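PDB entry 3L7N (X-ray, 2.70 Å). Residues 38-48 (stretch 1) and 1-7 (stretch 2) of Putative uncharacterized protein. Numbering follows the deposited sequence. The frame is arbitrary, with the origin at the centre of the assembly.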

# COMPACT_ATOMS: atom_id res chain seq x y z
N LYS A 38 -3.65 -20.06 -4.28
CA LYS A 38 -4.59 -20.11 -3.08
C LYS A 38 -4.01 -19.33 -1.89
O LYS A 38 -2.84 -19.51 -1.53
CB LYS A 38 -4.83 -21.56 -2.68
CG LYS A 38 -6.10 -22.14 -3.12
CD LYS A 38 -6.67 -21.50 -4.35
CE LYS A 38 -8.24 -21.72 -4.27
NZ LYS A 38 -9.04 -21.13 -5.36
N LEU A 39 -4.83 -18.45 -1.29
CA LEU A 39 -4.44 -17.71 -0.06
C LEU A 39 -4.04 -18.70 1.05
O LEU A 39 -4.62 -19.75 1.16
CB LEU A 39 -5.62 -16.89 0.43
CG LEU A 39 -5.74 -15.36 0.31
CD1 LEU A 39 -4.72 -14.67 -0.58
CD2 LEU A 39 -7.15 -14.98 -0.08
N PRO A 40 -3.08 -18.31 1.90
CA PRO A 40 -2.78 -19.16 3.03
C PRO A 40 -4.03 -19.44 3.83
O PRO A 40 -4.83 -18.52 4.06
CB PRO A 40 -1.81 -18.30 3.88
CG PRO A 40 -1.47 -17.13 3.08
CD PRO A 40 -2.14 -17.18 1.78
N LYS A 41 -4.19 -20.67 4.32
CA LYS A 41 -5.29 -20.92 5.26
C LYS A 41 -4.96 -20.62 6.76
O LYS A 41 -5.85 -20.21 7.53
CB LYS A 41 -5.90 -22.31 5.06
CG LYS A 41 -7.06 -22.32 3.91
CD LYS A 41 -6.57 -23.08 2.60
CE LYS A 41 -5.99 -24.54 2.98
NZ LYS A 41 -5.19 -25.19 1.86
N ASP A 42 -3.64 -20.70 7.10
CA ASP A 42 -3.11 -20.51 8.52
C ASP A 42 -2.31 -19.26 8.65
O ASP A 42 -1.24 -19.10 7.94
CB ASP A 42 -2.14 -21.68 8.91
CG ASP A 42 -2.80 -23.00 8.81
OD1 ASP A 42 -4.02 -23.05 9.11
OD2 ASP A 42 -2.15 -23.99 8.38
N ILE A 43 -2.59 -18.49 9.70
CA ILE A 43 -1.73 -17.45 10.05
C ILE A 43 -0.39 -17.95 10.62
O ILE A 43 0.49 -17.15 10.94
CB ILE A 43 -2.36 -16.47 10.96
CG1 ILE A 43 -3.08 -17.15 12.05
CG2 ILE A 43 -3.27 -15.64 10.24
CD1 ILE A 43 -2.67 -16.66 13.34
N ASP A 44 -0.21 -19.26 10.66
CA ASP A 44 0.94 -19.85 11.44
C ASP A 44 2.22 -19.91 10.67
O ASP A 44 3.33 -20.14 11.26
CB ASP A 44 0.58 -21.27 11.93
CG ASP A 44 -0.70 -21.28 12.86
OD1 ASP A 44 -0.68 -20.50 13.93
OD2 ASP A 44 -1.73 -22.00 12.48
N ASP A 45 2.10 -19.75 9.35
CA ASP A 45 3.27 -19.81 8.48
C ASP A 45 4.00 -18.48 8.29
O ASP A 45 5.00 -18.43 7.56
CB ASP A 45 2.93 -20.44 7.12
CG ASP A 45 2.37 -21.89 7.27
OD1 ASP A 45 3.02 -22.73 7.97
OD2 ASP A 45 1.22 -22.14 6.75
N PHE A 46 3.54 -17.43 8.94
CA PHE A 46 4.19 -16.17 8.81
C PHE A 46 4.14 -15.28 10.09
O PHE A 46 3.41 -15.57 11.03
CB PHE A 46 3.67 -15.41 7.55
CG PHE A 46 2.21 -15.07 7.60
CD1 PHE A 46 1.75 -13.98 8.39
CD2 PHE A 46 1.29 -15.80 6.86
CE1 PHE A 46 0.44 -13.67 8.46
CE2 PHE A 46 -0.08 -15.49 6.92
CZ PHE A 46 -0.51 -14.42 7.73
N ASP A 47 5.01 -14.26 10.12
CA ASP A 47 5.15 -13.35 11.22
C ASP A 47 4.62 -11.99 10.79
O ASP A 47 4.20 -11.20 11.61
CB ASP A 47 6.62 -13.19 11.57
CG ASP A 47 7.25 -14.48 12.12
OD1 ASP A 47 6.71 -15.06 13.12
OD2 ASP A 47 8.34 -14.87 11.61
N MET A 48 4.74 -11.68 9.50
CA MET A 48 4.28 -10.42 9.00
C MET A 48 3.62 -10.63 7.64
O MET A 48 4.04 -11.48 6.88
CB MET A 48 5.46 -9.48 8.89
CG MET A 48 5.22 -8.23 8.11
SD MET A 48 6.71 -7.18 8.10
CE MET A 48 6.11 -5.68 7.32
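Stretch 2 (1-7) MRIHFIL

Stretch 2 is a β-strand paired with stretch 1 in parallel at a single bridge, fastened by main-chain hydrogen bonds and an arginine–aspartate salt bridge at one end and continued by apolar and ring contacts at the other. Residues R2 to L7 are extended, with phi between -89° and -123° and psi between 112° and 141°. Stretch 1 is mostly irregular and takes up strand geometry at M48, where phi/psi is -141/146.

The register is set at M48 and I3, which form a parallel bridge with their CA atoms 4.7 Å apart. Parallel strands characteristically link one residue to two positions on its neighbour, and that pattern is present here: M48 N donates to R2 O at 3.0 Å, and H4 N donates to M48 O at 2.8 Å with a nearly straight angle of 170°. Between these two bonds, I3 CA approaches M48 O to 3.4 Å in a CA-H...O contact. The side chains of M48 and I3 lie on the same face of the sheet, and M48 SD meets I3 CD1 at 4.3 Å. M48 is fully extended, with all three chi angles t.

One residue earlier, D47 departs from the strand pattern (phi/psi -110/-31), and its amide also turns to the strand. D47 N donates to R2 O at 2.8 Å, so this carbonyl accepts from two successive amides. The D47 side chain, pointing toward stretch 2, returns the contact: R2 N donates to D47 OD2 at 2.9 Å. The carboxylate thus binds both the backbone and the guanidinium of the same residue, since R2 NH2 reaches D47 OD1 at 2.9 Å and R2 NE reaches D47 OD2 at 3.2 Å, giving a two-pronged salt bridge. A longer ionic contact joins D47 OD2 to M1 N at 3.9 Å.

R2 has the largest area covered by the other stretch. D47 OD1 and D44 O lie near the plane of its guanidinium, where the N-H bonds point, and R2 NH1 donates to D44 O at 2.8 Å. The backbone carbons of D45 and F46 lie over one face of the group, with D45 C 3.3 Å from R2 NH1. The side chains of D44 and D45 themselves point away.

Farther along the strand, H4 points toward stretch 1 and meets F46 and P40, and I6, also pointing toward it, meets P40 and L39. F46 CB packs on H4 CB at 3.7 Å; the two rings are near parallel, with planes at 27°, but are slid apart and barely overlap, their centroids 5.9 Å from each other. P40 CG lies over one face of the H4 imidazole, 3.9 Å from the ring centroid and 28° off the ring normal, in a CH-π contact. The apolar end of the contact is at I6, whose CD1 touches L39 CD1 at 3.7 Å and P40 CD at 4.3 Å.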

# COMPACT_ATOMS: atom_id res chain seq x y z
N MET A 1 10.52 -11.80 10.69
CA MET A 1 11.44 -12.84 10.04
C MET A 1 10.73 -13.62 8.84
O MET A 1 11.29 -13.65 7.73
CB MET A 1 12.00 -13.89 11.06
CG MET A 1 13.15 -13.52 11.81
SD MET A 1 14.73 -13.24 10.90
CE MET A 1 15.72 -12.31 12.37
N ARG A 2 9.59 -14.30 9.09
CA ARG A 2 8.81 -14.86 7.96
C ARG A 2 7.79 -13.81 7.48
O ARG A 2 6.84 -13.46 8.19
CB ARG A 2 8.08 -16.17 8.33
CG ARG A 2 8.93 -17.39 8.45
CD ARG A 2 8.30 -18.45 9.39
NE ARG A 2 7.59 -17.82 10.51
CZ ARG A 2 6.50 -18.33 11.11
NH1 ARG A 2 6.00 -19.52 10.74
NH2 ARG A 2 5.88 -17.62 12.05
N ILE A 3 8.00 -13.31 6.30
CA ILE A 3 7.19 -12.27 5.75
C ILE A 3 6.43 -12.85 4.56
O ILE A 3 7.07 -13.34 3.59
CB ILE A 3 8.10 -11.16 5.23
CG1 ILE A 3 8.85 -10.55 6.36
CG2 ILE A 3 7.33 -10.08 4.39
CD1 ILE A 3 9.65 -9.39 5.91
N HIS A 4 5.08 -12.80 4.60
CA HIS A 4 4.26 -13.32 3.48
C HIS A 4 3.56 -12.20 2.69
O HIS A 4 2.81 -11.41 3.27
CB HIS A 4 3.22 -14.37 3.99
CG HIS A 4 2.53 -15.09 2.89
ND1 HIS A 4 1.39 -14.60 2.28
CD2 HIS A 4 2.89 -16.21 2.18
CE1 HIS A 4 1.04 -15.41 1.27
NE2 HIS A 4 1.92 -16.39 1.19
N PHE A 5 3.79 -12.16 1.36
CA PHE A 5 3.19 -11.15 0.47
C PHE A 5 1.96 -11.64 -0.21
O PHE A 5 1.92 -12.80 -0.71
CB PHE A 5 4.14 -10.78 -0.62
CG PHE A 5 5.27 -9.91 -0.18
CD1 PHE A 5 5.18 -8.50 -0.30
CD2 PHE A 5 6.43 -10.45 0.33
CE1 PHE A 5 6.21 -7.68 0.13
CE2 PHE A 5 7.46 -9.61 0.78
CZ PHE A 5 7.35 -8.21 0.65
N ILE A 6 0.96 -10.78 -0.33
CA ILE A 6 -0.20 -11.08 -1.16
C ILE A 6 -0.18 -10.15 -2.36
O ILE A 6 -0.09 -8.94 -2.20
CB ILE A 6 -1.56 -10.87 -0.37
CG1 ILE A 6 -1.55 -11.60 0.94
CG2 ILE A 6 -2.74 -11.23 -1.22
CD1 ILE A 6 -1.71 -12.98 0.80
N LEU A 7 -0.16 -10.69 -3.56
CA LEU A 7 0.05 -9.86 -4.74
C LEU A 7 -1.12 -10.04 -5.71
O LEU A 7 -1.66 -11.13 -5.82
CB LEU A 7 1.35 -10.20 -5.39
CG LEU A 7 2.64 -10.18 -4.58
CD1 LEU A 7 3.72 -10.53 -5.48
CD2 LEU A 7 2.89 -8.86 -3.97